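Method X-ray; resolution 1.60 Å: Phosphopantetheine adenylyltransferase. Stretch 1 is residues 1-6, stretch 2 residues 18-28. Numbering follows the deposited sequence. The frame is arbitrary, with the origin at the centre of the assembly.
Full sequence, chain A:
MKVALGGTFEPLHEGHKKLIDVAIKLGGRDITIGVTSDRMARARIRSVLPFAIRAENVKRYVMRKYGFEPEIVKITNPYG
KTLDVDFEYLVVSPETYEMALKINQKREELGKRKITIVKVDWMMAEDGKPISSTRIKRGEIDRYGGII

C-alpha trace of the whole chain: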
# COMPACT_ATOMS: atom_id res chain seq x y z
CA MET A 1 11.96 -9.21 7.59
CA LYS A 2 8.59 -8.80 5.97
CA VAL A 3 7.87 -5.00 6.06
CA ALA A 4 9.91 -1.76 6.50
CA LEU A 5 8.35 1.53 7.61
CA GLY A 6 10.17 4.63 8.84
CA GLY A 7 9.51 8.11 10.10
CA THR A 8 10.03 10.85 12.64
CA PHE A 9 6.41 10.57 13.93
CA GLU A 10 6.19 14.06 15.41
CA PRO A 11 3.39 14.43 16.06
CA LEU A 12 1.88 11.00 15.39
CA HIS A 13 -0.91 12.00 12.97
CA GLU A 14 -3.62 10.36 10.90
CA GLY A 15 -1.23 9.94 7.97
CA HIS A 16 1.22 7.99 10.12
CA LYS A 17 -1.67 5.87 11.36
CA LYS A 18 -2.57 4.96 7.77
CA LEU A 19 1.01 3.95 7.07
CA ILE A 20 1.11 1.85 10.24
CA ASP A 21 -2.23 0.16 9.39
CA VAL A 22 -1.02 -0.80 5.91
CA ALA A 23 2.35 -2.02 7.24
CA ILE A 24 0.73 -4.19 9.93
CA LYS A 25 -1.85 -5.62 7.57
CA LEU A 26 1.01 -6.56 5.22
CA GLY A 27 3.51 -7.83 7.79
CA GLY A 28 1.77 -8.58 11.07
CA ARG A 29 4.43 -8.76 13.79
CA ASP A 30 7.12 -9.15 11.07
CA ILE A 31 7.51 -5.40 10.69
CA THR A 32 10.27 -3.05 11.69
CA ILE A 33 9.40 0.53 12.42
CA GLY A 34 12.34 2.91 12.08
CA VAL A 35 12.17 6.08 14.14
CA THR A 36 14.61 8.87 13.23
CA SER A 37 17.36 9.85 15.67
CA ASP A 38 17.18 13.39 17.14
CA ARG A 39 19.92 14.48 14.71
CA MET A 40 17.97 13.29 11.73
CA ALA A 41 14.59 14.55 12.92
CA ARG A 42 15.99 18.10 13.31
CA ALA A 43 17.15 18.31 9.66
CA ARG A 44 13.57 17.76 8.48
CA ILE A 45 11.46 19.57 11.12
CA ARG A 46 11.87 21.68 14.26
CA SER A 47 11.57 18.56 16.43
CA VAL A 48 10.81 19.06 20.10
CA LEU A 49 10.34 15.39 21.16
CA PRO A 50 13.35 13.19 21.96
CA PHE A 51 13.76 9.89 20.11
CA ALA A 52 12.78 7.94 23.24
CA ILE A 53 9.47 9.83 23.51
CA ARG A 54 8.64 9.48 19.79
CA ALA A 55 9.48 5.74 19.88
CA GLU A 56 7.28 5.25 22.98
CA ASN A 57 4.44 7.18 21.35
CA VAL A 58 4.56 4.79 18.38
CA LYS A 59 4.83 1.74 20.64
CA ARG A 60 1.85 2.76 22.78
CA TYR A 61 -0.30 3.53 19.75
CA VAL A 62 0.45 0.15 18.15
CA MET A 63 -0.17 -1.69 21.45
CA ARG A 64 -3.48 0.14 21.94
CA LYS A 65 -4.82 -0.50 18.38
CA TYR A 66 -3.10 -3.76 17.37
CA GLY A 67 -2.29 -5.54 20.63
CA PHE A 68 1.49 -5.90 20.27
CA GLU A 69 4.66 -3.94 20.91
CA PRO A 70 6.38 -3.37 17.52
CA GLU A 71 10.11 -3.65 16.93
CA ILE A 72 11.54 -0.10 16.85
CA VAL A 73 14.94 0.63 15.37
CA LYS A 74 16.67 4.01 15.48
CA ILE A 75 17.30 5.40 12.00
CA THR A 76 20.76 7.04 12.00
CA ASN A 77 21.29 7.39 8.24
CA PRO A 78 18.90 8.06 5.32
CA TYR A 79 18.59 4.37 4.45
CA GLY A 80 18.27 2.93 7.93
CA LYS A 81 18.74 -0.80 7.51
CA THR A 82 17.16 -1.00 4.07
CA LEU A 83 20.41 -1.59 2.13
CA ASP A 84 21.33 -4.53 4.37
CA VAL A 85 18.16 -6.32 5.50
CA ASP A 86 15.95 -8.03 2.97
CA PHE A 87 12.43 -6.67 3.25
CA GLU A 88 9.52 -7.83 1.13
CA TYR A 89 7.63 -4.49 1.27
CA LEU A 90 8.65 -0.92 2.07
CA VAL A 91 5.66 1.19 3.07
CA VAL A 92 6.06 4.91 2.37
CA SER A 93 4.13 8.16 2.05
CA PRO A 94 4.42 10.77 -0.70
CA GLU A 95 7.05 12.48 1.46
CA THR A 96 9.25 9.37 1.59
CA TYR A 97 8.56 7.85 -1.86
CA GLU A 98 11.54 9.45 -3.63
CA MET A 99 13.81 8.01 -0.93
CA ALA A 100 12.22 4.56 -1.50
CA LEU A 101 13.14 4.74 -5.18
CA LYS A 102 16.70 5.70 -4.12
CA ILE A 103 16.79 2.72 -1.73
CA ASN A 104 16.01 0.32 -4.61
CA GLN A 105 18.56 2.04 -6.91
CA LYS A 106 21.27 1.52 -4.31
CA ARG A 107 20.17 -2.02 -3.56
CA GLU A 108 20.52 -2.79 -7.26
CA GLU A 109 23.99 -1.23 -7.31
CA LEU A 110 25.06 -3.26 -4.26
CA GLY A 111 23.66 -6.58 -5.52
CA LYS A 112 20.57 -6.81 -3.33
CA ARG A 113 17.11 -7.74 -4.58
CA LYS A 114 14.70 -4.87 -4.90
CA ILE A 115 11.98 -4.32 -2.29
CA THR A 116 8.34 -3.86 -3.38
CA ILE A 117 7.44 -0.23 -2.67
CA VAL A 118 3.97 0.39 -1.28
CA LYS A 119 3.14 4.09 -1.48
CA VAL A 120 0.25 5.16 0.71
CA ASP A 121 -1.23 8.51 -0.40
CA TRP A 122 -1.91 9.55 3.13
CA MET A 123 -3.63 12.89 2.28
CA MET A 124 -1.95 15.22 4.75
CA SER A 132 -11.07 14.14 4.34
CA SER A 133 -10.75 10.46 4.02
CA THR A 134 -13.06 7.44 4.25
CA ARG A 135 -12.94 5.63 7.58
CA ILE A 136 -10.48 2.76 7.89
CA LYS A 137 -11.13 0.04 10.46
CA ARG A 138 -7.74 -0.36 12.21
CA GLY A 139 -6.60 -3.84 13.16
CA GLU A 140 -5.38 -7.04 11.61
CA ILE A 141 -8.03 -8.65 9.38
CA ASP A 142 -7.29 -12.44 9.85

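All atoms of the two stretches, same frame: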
# COMPACT_ATOMS: atom_id res chain seq x y z
N MET A 1 12.94 -10.01 6.84
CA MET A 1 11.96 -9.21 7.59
C MET A 1 10.85 -8.76 6.62
O MET A 1 11.13 -8.38 5.52
CB MET A 1 12.76 -8.05 8.17
CG MET A 1 12.48 -7.80 9.57
SD MET A 1 10.92 -6.96 9.38
CE MET A 1 10.18 -7.30 10.96
N LYS A 2 9.57 -8.84 6.99
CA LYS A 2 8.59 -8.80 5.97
C LYS A 2 8.46 -7.32 5.52
O LYS A 2 8.53 -7.06 4.32
CB LYS A 2 7.23 -9.43 6.35
CG LYS A 2 6.42 -9.82 5.15
CD LYS A 2 5.22 -10.67 5.51
CE LYS A 2 4.31 -10.90 4.34
NZ LYS A 2 4.63 -12.16 3.65
N VAL A 3 8.27 -6.37 6.46
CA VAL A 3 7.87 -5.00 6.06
C VAL A 3 8.69 -3.92 6.79
O VAL A 3 8.82 -3.97 8.02
CB VAL A 3 6.38 -4.73 6.36
CG1 VAL A 3 6.00 -3.32 5.88
CG2 VAL A 3 5.49 -5.79 5.75
N ALA A 4 9.23 -2.97 6.03
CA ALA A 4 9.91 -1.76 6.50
C ALA A 4 9.00 -0.53 6.44
O ALA A 4 8.29 -0.36 5.48
CB ALA A 4 11.11 -1.49 5.68
N LEU A 5 9.04 0.26 7.50
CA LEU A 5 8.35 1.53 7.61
C LEU A 5 9.25 2.42 8.44
O LEU A 5 9.80 1.98 9.41
CB LEU A 5 7.02 1.35 8.39
CG LEU A 5 6.26 2.58 8.83
CD1 LEU A 5 5.85 3.43 7.64
CD2 LEU A 5 5.08 2.16 9.63
N GLY A 6 9.35 3.69 8.08
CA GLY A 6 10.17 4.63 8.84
C GLY A 6 9.55 5.99 8.94
O GLY A 6 8.67 6.34 8.16
N LYS A 18 -2.27 5.71 8.99
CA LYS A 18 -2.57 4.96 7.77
C LYS A 18 -1.38 4.11 7.36
O LYS A 18 -1.54 2.94 6.98
CB LYS A 18 -2.99 5.88 6.64
CG LYS A 18 -4.31 6.59 6.87
CD LYS A 18 -4.62 7.64 5.82
CE LYS A 18 -6.09 8.07 5.89
NZ LYS A 18 -6.36 9.07 4.83
N LEU A 19 -0.19 4.69 7.42
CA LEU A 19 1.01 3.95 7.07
C LEU A 19 1.15 2.71 7.97
O LEU A 19 1.49 1.61 7.50
CB LEU A 19 2.25 4.82 7.25
CG LEU A 19 2.46 6.03 6.37
CD1 LEU A 19 3.92 6.56 6.51
CD2 LEU A 19 2.12 5.70 4.94
N ILE A 20 0.96 2.92 9.26
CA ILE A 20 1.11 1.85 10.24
C ILE A 20 0.07 0.76 9.97
O ILE A 20 0.40 -0.46 10.05
CB ILE A 20 0.99 2.41 11.70
CG1 ILE A 20 2.24 3.20 12.05
CG2 ILE A 20 0.78 1.29 12.72
CD1 ILE A 20 2.12 4.13 13.25
N ASP A 21 -1.17 1.15 9.64
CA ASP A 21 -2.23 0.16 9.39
C ASP A 21 -1.83 -0.71 8.19
O ASP A 21 -1.97 -1.92 8.21
CB ASP A 21 -3.56 0.84 9.08
CG ASP A 21 -4.72 -0.14 9.08
OD1 ASP A 21 -4.94 -0.79 10.14
OD2 ASP A 21 -5.42 -0.26 8.02
N VAL A 22 -1.40 -0.06 7.13
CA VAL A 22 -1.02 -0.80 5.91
C VAL A 22 0.16 -1.73 6.24
O VAL A 22 0.15 -2.90 5.90
CB VAL A 22 -0.70 0.17 4.71
CG1 VAL A 22 -0.01 -0.58 3.57
CG2 VAL A 22 -1.96 0.91 4.26
N ALA A 23 1.17 -1.22 6.94
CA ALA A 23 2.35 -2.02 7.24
C ALA A 23 1.98 -3.25 8.07
O ALA A 23 2.48 -4.34 7.81
CB ALA A 23 3.41 -1.20 7.96
N ILE A 24 1.12 -3.09 9.08
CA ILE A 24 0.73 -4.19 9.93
C ILE A 24 -0.15 -5.21 9.22
O ILE A 24 -0.02 -6.42 9.44
CB ILE A 24 0.10 -3.70 11.26
CG1 ILE A 24 1.18 -2.96 12.07
CG2 ILE A 24 -0.47 -4.86 12.03
CD1 ILE A 24 0.72 -2.29 13.38
N LYS A 25 -1.05 -4.73 8.37
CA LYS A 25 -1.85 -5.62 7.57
C LYS A 25 -0.95 -6.44 6.64
O LYS A 25 -1.19 -7.64 6.44
CB LYS A 25 -2.97 -4.86 6.85
CG LYS A 25 -4.09 -4.47 7.83
CD LYS A 25 -5.13 -3.54 7.28
CE LYS A 25 -6.26 -3.37 8.31
NZ LYS A 25 -7.16 -2.24 8.00
N LEU A 26 0.11 -5.84 6.11
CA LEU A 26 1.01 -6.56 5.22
C LEU A 26 1.90 -7.53 5.95
O LEU A 26 2.17 -8.61 5.43
CB LEU A 26 1.91 -5.59 4.41
CG LEU A 26 1.21 -4.78 3.33
CD1 LEU A 26 2.20 -3.75 2.72
CD2 LEU A 26 0.59 -5.67 2.26
N GLY A 27 2.42 -7.12 7.12
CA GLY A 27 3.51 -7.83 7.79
C GLY A 27 3.21 -8.48 9.12
O GLY A 27 4.01 -9.29 9.60
N GLY A 28 2.09 -8.11 9.73
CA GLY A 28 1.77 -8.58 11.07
C GLY A 28 2.83 -8.12 12.04
O GLY A 28 3.23 -6.98 12.02

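Strand 3-6 lies against helix 18-27 almost antiparallel, at 165° between their directions, with the axes 8.7 Å apart at closest approach. No hydrogen bond or salt bridge crosses between them; the helix bonds its own backbone from residue i+4 N to residue i O, and the contact is made by packing.

Met-1 stays out of it. Lys-2 contributes its aliphatic stem: Lys-2 CD rests 4.0 Å from Gly-27 CA, and Lys-2 CE comes 3.3 Å from Leu-26 O, near the helix's C-terminal end, while NZ is hydrogen-bonded elsewhere in the structure.

At Val-3 the backbones come close, with Val-3 CA 5.5 Å from Gly-27 CA. Glycine permits this: Val-3 CG2 sits 3.5 Å from Gly-27 CA, and a CB on Gly-27 would fall 2.6 Å from Val-3 CG2, a clash. The same Val-3 CG2 packs 3.8 Å from Leu-26 CB, while Val-3 CG1 meets Ala-23 CB at 3.9 Å.

Strand alternation turns Ala-4 away and brings Leu-5 back toward the helix. Its two methyls meet different side chains: Leu-5 CD1 touches Leu-19 CD1 at 3.8 Å, and Leu-5 CD2 lies 3.9 Å from Ile-20 CG1 and 4.1 Å from Ala-23 CB. Small Ala-23 thus serves both Val-3 and Leu-5. Gly-6 adds almost nothing.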